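Local coordinates for ABC transporter binding protein AcbH (Actinoplanes, PDB 3OO8) that captures beta-D-galactopyranose outside the cell as the solute receptor of an ABC transporter, with an exclusive preference for that sugar, at residues A[178-189]-A[235-246]. The protein carries 2 engineered substitutions. Sequence-based numbering, arbitrary orientation.
Sequences VPLAFADKDGWP and YQQKGANGRTWQ. With SO4 (sulfate ion), chain C.
F182 carries its ring anti to the backbone N (chi1 -169°), which lays it against Q236, while R243 extends and then bends at chi3 to bring its guanidinium to F182 O. In this class 2 solute-binding fold, the chain leaving strand 178-181, which pairs in parallel with 257-261, is joined here to the loop and 3-10 turn that lead into helix 245-253. A single beta bridge starts the pairing: L180 N donates to Y235 O, and Q237 N to L180 O at 2.9 Å. Glutamine suits position 237 because its straight side chain is long enough to reach across to the partner backbone, OE1 taking the F182 N-H in the carbonyl plane on a lone pair. The Q236 amide lies stacked over one face of the F182 ring, the planes 20° apart; its OE1 is held by W229. A240, small enough to come close, sets CB 3.4 Å from F182 CD2.

R243's flat, multi-donor guanidinium serves three acceptors at once: NH1 comes nearly along the F182 carbonyl axis, 2.9 Å from F182 O, NH1 and NH2 together grip K238 O, and NE and NH2 hold a sulfate, probably from the crystallisation liquor. With an alanine in place of R243, F182 O and K238 O would probably lose these donors, the loop at K238 would be less firmly tied down, and the sulfate would lose its mate. Further along, D184 N and R243 N reach A240 O from opposite faces of its carbonyl plane.

The D184-G187 type I turn presents D186, an aspartate short enough for OD2 to take the helix's first N-H, W245 N, at 3.0 Å. The broad W245 indole has W188 CH2 over one face, rings oblique at 59°; W188 in turn abuts W142 and Q266, which contact beta-D-galactose in the sugar-bound protein, though this chain holds none. A water accepts from D186 N and donates to both D186 OD2 and R243 O, its oxygen lying 3.0 Å from R243 O.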
ATOM      1  N   VAL A 178     -11.211 -24.580  -0.445  1.00 18.55           N
ATOM      2  CA  VAL A 178     -10.674 -23.715  -1.502  1.00 17.90           C
ATOM      3  C   VAL A 178      -9.403 -23.118  -0.875  1.00 17.04           C
ATOM      4  O   VAL A 178      -9.504 -22.563   0.204  1.00 18.03           O
ATOM      5  CB  VAL A 178     -11.661 -22.583  -1.813  1.00 16.56           C
ATOM      6  CG1 VAL A 178     -11.003 -21.485  -2.618  1.00 20.33           C
ATOM      7  CG2 VAL A 178     -12.934 -23.129  -2.502  1.00 21.03           C
ATOM      8  N   PRO A 179      -8.228 -23.270  -1.515  1.00 16.11           N
ATOM      9  CA  PRO A 179      -7.031 -22.789  -0.807  1.00 15.52           C
ATOM     10  C   PRO A 179      -7.016 -21.274  -0.645  1.00 16.92           C
ATOM     11  O   PRO A 179      -6.848 -20.753   0.455  1.00 16.53           O
ATOM     12  CB  PRO A 179      -5.881 -23.272  -1.701  1.00 16.80           C
ATOM     13  CG  PRO A 179      -6.454 -24.561  -2.335  1.00 16.68           C
ATOM     14  CD  PRO A 179      -7.865 -24.126  -2.665  1.00 15.23           C
ATOM     15  N   LEU A 180      -7.157 -20.571  -1.758  1.00 14.93           N
ATOM     16  CA  LEU A 180      -7.141 -19.130  -1.721  1.00 13.71           C
ATOM     17  C   LEU A 180      -8.458 -18.544  -2.209  1.00 13.67           C
ATOM     18  O   LEU A 180      -8.810 -18.639  -3.384  1.00 16.54           O
ATOM     19  CB  LEU A 180      -5.973 -18.606  -2.572  1.00 13.60           C
ATOM     20  CG  LEU A 180      -4.558 -18.878  -2.051  1.00 13.61           C
ATOM     21  CD1 LEU A 180      -3.603 -19.019  -3.223  1.00 12.29           C
ATOM     22  CD2 LEU A 180      -4.136 -17.727  -1.103  1.00 14.04           C
ATOM     23  N   ALA A 181      -9.209 -17.953  -1.293  1.00 13.30           N
ATOM     24  CA  ALA A 181     -10.356 -17.149  -1.698  1.00 14.51           C
ATOM     25  C   ALA A 181      -9.810 -16.067  -2.631  1.00 14.05           C
ATOM     26  O   ALA A 181      -8.768 -15.461  -2.360  1.00 15.22           O
ATOM     27  CB  ALA A 181     -11.018 -16.520  -0.488  1.00 15.54           C
ATOM     28  N   PHE A 182     -10.515 -15.824  -3.729  1.00 14.62           N
ATOM     29  CA  PHE A 182     -10.005 -14.927  -4.751  1.00 13.65           C
ATOM     30  C   PHE A 182     -11.159 -14.235  -5.479  1.00 18.40           C
ATOM     31  O   PHE A 182     -12.145 -14.878  -5.855  1.00 16.80           O
ATOM     32  CB  PHE A 182      -9.121 -15.714  -5.715  1.00 13.21           C
ATOM     33  CG  PHE A 182      -8.328 -14.852  -6.670  1.00 11.60           C
ATOM     34  CD1 PHE A 182      -7.514 -13.839  -6.190  1.00 15.27           C
ATOM     35  CD2 PHE A 182      -8.400 -15.079  -8.043  1.00 11.44           C
ATOM     36  CE1 PHE A 182      -6.802 -13.063  -7.059  1.00 16.75           C
ATOM     37  CE2 PHE A 182      -7.681 -14.294  -8.943  1.00 17.21           C
ATOM     38  CZ  PHE A 182      -6.876 -13.279  -8.433  1.00 17.95           C
ATOM     39  N   ALA A 183     -10.994 -12.943  -5.717  1.00 14.35           N
ATOM     40  CA  ALA A 183     -12.031 -12.099  -6.298  1.00 14.44           C
ATOM     41  C   ALA A 183     -11.394 -10.985  -7.116  1.00 17.37           C
ATOM     42  O   ALA A 183     -10.333 -10.447  -6.751  1.00 15.64           O
ATOM     43  CB  ALA A 183     -12.880 -11.509  -5.191  1.00 15.07           C
ATOM     44  N   ASP A 184     -12.016 -10.655  -8.248  1.00 15.69           N
ATOM     45  CA  ASP A 184     -11.482  -9.571  -9.069  1.00 13.73           C
ATOM     46  C   ASP A 184     -12.536  -8.801  -9.871  1.00 15.90           C
ATOM     47  O   ASP A 184     -12.203  -8.066 -10.790  1.00 15.93           O
ATOM     48  CB  ASP A 184     -10.418 -10.089 -10.019  1.00 12.44           C
ATOM     49  CG  ASP A 184      -9.484  -8.986 -10.503  1.00 13.31           C
ATOM     50  OD1 ASP A 184      -9.145  -8.087  -9.694  1.00 14.86           O
ATOM     51  OD2 ASP A 184      -9.064  -9.041 -11.688  1.00 14.54           O
ATOM     52  N   LYS A 185     -13.806  -8.982  -9.529  1.00 17.75           N
ATOM     53  CA  LYS A 185     -14.809  -8.151 -10.172  1.00 18.91           C
ATOM     54  C   LYS A 185     -14.500  -6.658 -10.000  1.00 19.99           C
ATOM     55  O   LYS A 185     -14.799  -5.853 -10.881  1.00 19.31           O
ATOM     56  CB  LYS A 185     -16.198  -8.499  -9.632  1.00 19.57           C
ATOM     57  CG  LYS A 185     -17.337  -7.797 -10.397  1.00 24.11           C
ATOM     58  CD  LYS A 185     -18.688  -8.396  -9.996  1.00 28.45           C
ATOM     59  CE  LYS A 185     -19.784  -8.015 -10.991  1.00 36.44           C
ATOM     60  NZ  LYS A 185     -20.101  -6.567 -10.901  1.00 37.24           N
ATOM     61  N   ASP A 186     -13.900  -6.296  -8.861  1.00 17.65           N
ATOM     62  CA  ASP A 186     -13.543  -4.922  -8.530  1.00 17.07           C
ATOM     63  C   ASP A 186     -12.329  -4.377  -9.284  1.00 15.11           C
ATOM     64  O   ASP A 186     -12.057  -3.181  -9.252  1.00 15.93           O
ATOM     65  CB  ASP A 186     -13.315  -4.792  -7.017  1.00 17.29           C
ATOM     66  CG  ASP A 186     -14.543  -5.197  -6.202  1.00 20.20           C
ATOM     67  OD1 ASP A 186     -15.613  -4.588  -6.392  1.00 24.23           O
ATOM     68  OD2 ASP A 186     -14.417  -6.115  -5.379  1.00 15.78           O
ATOM     69  N   GLY A 187     -11.620  -5.273  -9.967  1.00 14.90           N
ATOM     70  CA  GLY A 187     -10.556  -4.896 -10.903  1.00 14.48           C
ATOM     71  C   GLY A 187      -9.222  -4.712 -10.217  1.00 13.64           C
ATOM     72  O   GLY A 187      -8.210  -5.304 -10.623  1.00 12.75           O
ATOM     73  N   TRP A 188      -9.221  -3.944  -9.145  1.00 14.08           N
ATOM     74  CA  TRP A 188      -7.953  -3.661  -8.464  1.00 14.50           C
ATOM     75  C   TRP A 188      -7.407  -4.807  -7.564  1.00 14.05           C
ATOM     76  O   TRP A 188      -6.192  -4.917  -7.431  1.00 14.69           O
ATOM     77  CB  TRP A 188      -8.008  -2.340  -7.677  1.00 14.31           C
ATOM     78  CG  TRP A 188      -9.123  -2.342  -6.667  1.00 12.46           C
ATOM     79  CD1 TRP A 188     -10.399  -1.849  -6.836  1.00 18.52           C
ATOM     80  CD2 TRP A 188      -9.069  -2.866  -5.333  1.00 11.29           C
ATOM     81  NE1 TRP A 188     -11.149  -2.068  -5.704  1.00 16.32           N
ATOM     82  CE2 TRP A 188     -10.354  -2.673  -4.756  1.00 14.66           C
ATOM     83  CE3 TRP A 188      -8.065  -3.497  -4.573  1.00 15.51           C
ATOM     84  CZ2 TRP A 188     -10.652  -3.073  -3.454  1.00 15.83           C
ATOM     85  CZ3 TRP A 188      -8.371  -3.896  -3.259  1.00 14.84           C
ATOM     86  CH2 TRP A 188      -9.667  -3.693  -2.728  1.00 17.58           C
ATOM     87  N   PRO A 189      -8.259  -5.675  -6.971  1.00 13.09           N
ATOM     88  CA  PRO A 189      -7.659  -6.673  -6.067  1.00 12.57           C
ATOM     89  C   PRO A 189      -6.529  -7.528  -6.669  1.00 11.66           C
ATOM     90  O   PRO A 189      -5.498  -7.729  -6.005  1.00 10.19           O
ATOM     91  CB  PRO A 189      -8.862  -7.570  -5.673  1.00 13.10           C
ATOM     92  CG  PRO A 189     -10.031  -6.608  -5.738  1.00 13.65           C
ATOM     93  CD  PRO A 189      -9.736  -5.785  -6.986  1.00 14.35           C
ATOM     94  N   TYR A 235      -4.829 -22.969  -7.509  1.00 16.56           N
ATOM     95  CA  TYR A 235      -5.282 -22.979  -6.117  1.00 15.52           C
ATOM     96  C   TYR A 235      -6.126 -21.779  -5.740  1.00 15.76           C
ATOM     97  O   TYR A 235      -6.497 -21.633  -4.580  1.00 15.97           O
ATOM     98  CB  TYR A 235      -4.105 -23.150  -5.154  1.00 17.22           C
ATOM     99  CG  TYR A 235      -3.259 -24.297  -5.633  1.00 16.95           C
ATOM    100  CD1 TYR A 235      -3.728 -25.595  -5.545  1.00 13.94           C
ATOM    101  CD2 TYR A 235      -2.042 -24.078  -6.262  1.00 19.70           C
ATOM    102  CE1 TYR A 235      -2.995 -26.656  -6.039  1.00 14.63           C
ATOM    103  CE2 TYR A 235      -1.292 -25.129  -6.741  1.00 19.13           C
ATOM    104  CZ  TYR A 235      -1.771 -26.426  -6.622  1.00 18.44           C
ATOM    105  OH  TYR A 235      -1.043 -27.494  -7.111  1.00 17.22           O
ATOM    106  N   GLN A 236      -6.434 -20.944  -6.728  1.00 14.57           N
ATOM    107  CA  GLN A 236      -7.284 -19.790  -6.510  1.00 14.59           C
ATOM    108  C   GLN A 236      -8.745 -20.069  -6.823  1.00 16.19           C
ATOM    109  O   GLN A 236      -9.076 -20.728  -7.815  1.00 16.62           O
ATOM    110  CB  GLN A 236      -6.823 -18.587  -7.344  1.00 14.96           C
ATOM    111  CG  GLN A 236      -5.433 -18.074  -6.930  1.00 15.15           C
ATOM    112  CD  GLN A 236      -4.996 -16.856  -7.707  1.00 16.21           C
ATOM    113  OE1 GLN A 236      -5.040 -16.845  -8.945  1.00 16.46           O
ATOM    114  NE2 GLN A 236      -4.577 -15.805  -6.983  1.00 14.36           N
ATOM    115  N   GLN A 237      -9.610 -19.504  -5.999  1.00 16.45           N
ATOM    116  CA  GLN A 237     -11.050 -19.714  -6.135  1.00 16.99           C
ATOM    117  C   GLN A 237     -11.561 -19.477  -7.564  1.00 19.95           C
ATOM    118  O   GLN A 237     -11.207 -18.495  -8.211  1.00 17.29           O
ATOM    119  CB  GLN A 237     -11.753 -18.751  -5.211  1.00 16.99           C
ATOM    120  CG  GLN A 237     -13.200 -19.114  -4.953  1.00 16.33           C
ATOM    121  CD  GLN A 237     -13.827 -18.194  -3.933  1.00 20.83           C
ATOM    122  OE1 GLN A 237     -13.252 -17.177  -3.556  1.00 16.84           O
ATOM    123  NE2 GLN A 237     -15.008 -18.563  -3.449  1.00 21.92           N
ATOM    124  N   LYS A 238     -12.409 -20.380  -8.066  1.00 20.43           N
ATOM    125  CA  LYS A 238     -12.979 -20.207  -9.406  1.00 19.69           C
ATOM    126  C   LYS A 238     -14.030 -19.102  -9.460  1.00 20.42           C
ATOM    127  O   LYS A 238     -14.541 -18.666  -8.440  1.00 21.01           O
ATOM    128  CB  LYS A 238     -13.561 -21.540  -9.908  1.00 18.54           C
ATOM    129  CG  LYS A 238     -12.453 -22.568 -10.208  1.00 27.89           C
ATOM    130  CD  LYS A 238     -12.983 -23.920 -10.734  1.00 38.56           C
ATOM    131  CE  LYS A 238     -13.707 -23.770 -12.072  1.00 44.97           C
ATOM    132  NZ  LYS A 238     -14.371 -25.042 -12.477  1.00 50.37           N
ATOM    133  N   GLY A 239     -14.333 -18.617 -10.664  1.00 19.00           N
ATOM    134  CA  GLY A 239     -15.321 -17.559 -10.799  1.00 19.25           C
ATOM    135  C   GLY A 239     -14.888 -16.224 -10.218  1.00 19.44           C
ATOM    136  O   GLY A 239     -15.722 -15.399  -9.818  1.00 19.12           O
ATOM    137  N   ALA A 240     -13.574 -15.997 -10.187  1.00 18.15           N
ATOM    138  CA  ALA A 240     -13.050 -14.787  -9.562  1.00 18.91           C
ATOM    139  C   ALA A 240     -13.471 -13.467 -10.206  1.00 15.74           C
ATOM    140  O   ALA A 240     -13.721 -12.495  -9.493  1.00 15.84           O
ATOM    141  CB  ALA A 240     -11.518 -14.860  -9.430  1.00 16.11           C
ATOM    142  N   ASN A 241     -13.527 -13.427 -11.539  1.00 17.76           N
ATOM    143  CA  ASN A 241     -13.865 -12.192 -12.233  1.00 18.75           C
ATOM    144  C   ASN A 241     -15.288 -11.719 -11.969  1.00 19.19           C
ATOM    145  O   ASN A 241     -15.597 -10.560 -12.185  1.00 18.29           O
ATOM    146  CB  ASN A 241     -13.557 -12.248 -13.738  1.00 20.02           C
ATOM    147  CG  ASN A 241     -12.058 -12.110 -14.036  1.00 22.86           C
ATOM    148  OD1 ASN A 241     -11.562 -12.586 -15.069  1.00 26.40           O
ATOM    149  ND2 ASN A 241     -11.328 -11.476 -13.117  1.00 18.70           N
ATOM    150  N   GLY A 242     -16.135 -12.630 -11.493  1.00 19.73           N
ATOM    151  CA  GLY A 242     -17.506 -12.287 -11.151  1.00 23.08           C
ATOM    152  C   GLY A 242     -17.738 -12.044  -9.665  1.00 22.37           C
ATOM    153  O   GLY A 242     -18.856 -11.736  -9.248  1.00 22.79           O
ATOM    154  N   ARG A 243     -16.667 -12.118  -8.868  1.00 20.50           N
ATOM    155  CA  ARG A 243     -16.786 -12.065  -7.405  1.00 18.40           C
ATOM    156  C   ARG A 243     -16.279 -10.761  -6.802  1.00 19.19           C
ATOM    157  O   ARG A 243     -15.209 -10.268  -7.197  1.00 17.26           O
ATOM    158  CB  ARG A 243     -16.022 -13.253  -6.777  1.00 19.90           C
ATOM    159  CG  ARG A 243     -16.163 -13.385  -5.237  1.00 16.68           C
ATOM    160  CD  ARG A 243     -15.607 -14.689  -4.646  1.00 19.80           C
ATOM    161  NE  ARG A 243     -16.277 -15.833  -5.267  1.00 21.04           N
ATOM    162  CZ  ARG A 243     -15.750 -16.598  -6.221  1.00 21.79           C
ATOM    163  NH1 ARG A 243     -14.501 -16.405  -6.644  1.00 19.25           N
ATOM    164  NH2 ARG A 243     -16.479 -17.590  -6.754  1.00 18.28           N
ATOM    165  N   THR A 244     -17.022 -10.218  -5.841  1.00 16.56           N
ATOM    166  CA  THR A 244     -16.555  -9.027  -5.112  1.00 17.33           C
ATOM    167  C   THR A 244     -15.555  -9.470  -4.046  1.00 16.20           C
ATOM    168  O   THR A 244     -15.586 -10.606  -3.555  1.00 17.23           O
ATOM    169  CB  THR A 244     -17.668  -8.258  -4.367  1.00 17.26           C
ATOM    170  OG1 THR A 244     -18.274  -9.120  -3.385  1.00 21.21           O
ATOM    171  CG2 THR A 244     -18.723  -7.710  -5.347  1.00 20.74           C
ATOM    172  N   TRP A 245     -14.650  -8.567  -3.673  1.00 17.21           N
ATOM    173  CA  TRP A 245     -13.669  -8.956  -2.682  1.00 16.13           C
ATOM    174  C   TRP A 245     -14.337  -9.291  -1.344  1.00 15.87           C
ATOM    175  O   TRP A 245     -13.900 -10.205  -0.649  1.00 17.71           O
ATOM    176  CB  TRP A 245     -12.488  -7.946  -2.586  1.00 15.30           C
ATOM    177  CG  TRP A 245     -12.789  -6.675  -1.829  1.00 12.96           C
ATOM    178  CD1 TRP A 245     -13.094  -5.451  -2.366  1.00 17.23           C
ATOM    179  CD2 TRP A 245     -12.911  -6.524  -0.409  1.00 16.53           C
ATOM    180  NE1 TRP A 245     -13.363  -4.540  -1.360  1.00 17.62           N
ATOM    181  CE2 TRP A 245     -13.241  -5.179  -0.154  1.00 13.91           C
ATOM    182  CE3 TRP A 245     -12.757  -7.395   0.675  1.00 15.23           C
ATOM    183  CZ2 TRP A 245     -13.439  -4.690   1.141  1.00 16.19           C
ATOM    184  CZ3 TRP A 245     -12.952  -6.908   1.962  1.00 15.07           C
ATOM    185  CH2 TRP A 245     -13.290  -5.564   2.179  1.00 18.93           C
ATOM    186  N   GLN A 246     -15.407  -8.581  -0.988  1.00 14.40           N
ATOM    187  CA  GLN A 246     -16.103  -8.894   0.259  1.00 16.77           C
ATOM    188  C   GLN A 246     -16.643 -10.338   0.258  1.00 16.80           C
ATOM    189  O   GLN A 246     -16.623 -11.009   1.286  1.00 18.16           O
ATOM    190  CB  GLN A 246     -17.230  -7.879   0.514  1.00 17.40           C
ATOM    191  CG  GLN A 246     -16.757  -6.426   0.673  1.00 15.83           C
ATOM    192  CD  GLN A 246     -16.692  -5.636  -0.622  1.00 19.91           C
ATOM    193  OE1 GLN A 246     -16.562  -6.201  -1.708  1.00 19.33           O
ATOM    194  NE2 GLN A 246     -16.703  -4.299  -0.497  1.00 18.99           N
TER
HETATM  195  S   SO4 C 406     -19.723 -17.020  -4.778  1.00 55.13           S
HETATM  196  O1  SO4 C 406     -21.079 -16.503  -4.915  1.00 56.12           O
HETATM  197  O2  SO4 C 406     -19.170 -17.281  -6.101  1.00 57.74           O
HETATM  198  O3  SO4 C 406     -18.934 -16.005  -4.087  1.00 56.04           O
HETATM  199  O4  SO4 C 406     -19.706 -18.274  -4.033  1.00 53.77           O
HETATM  200  O   HOH W   1     -13.121  -8.196  -6.713  1.00 17.70           O
HETATM  201  O   HOH W   2     -17.009  -4.542  -3.718  1.00 23.71           O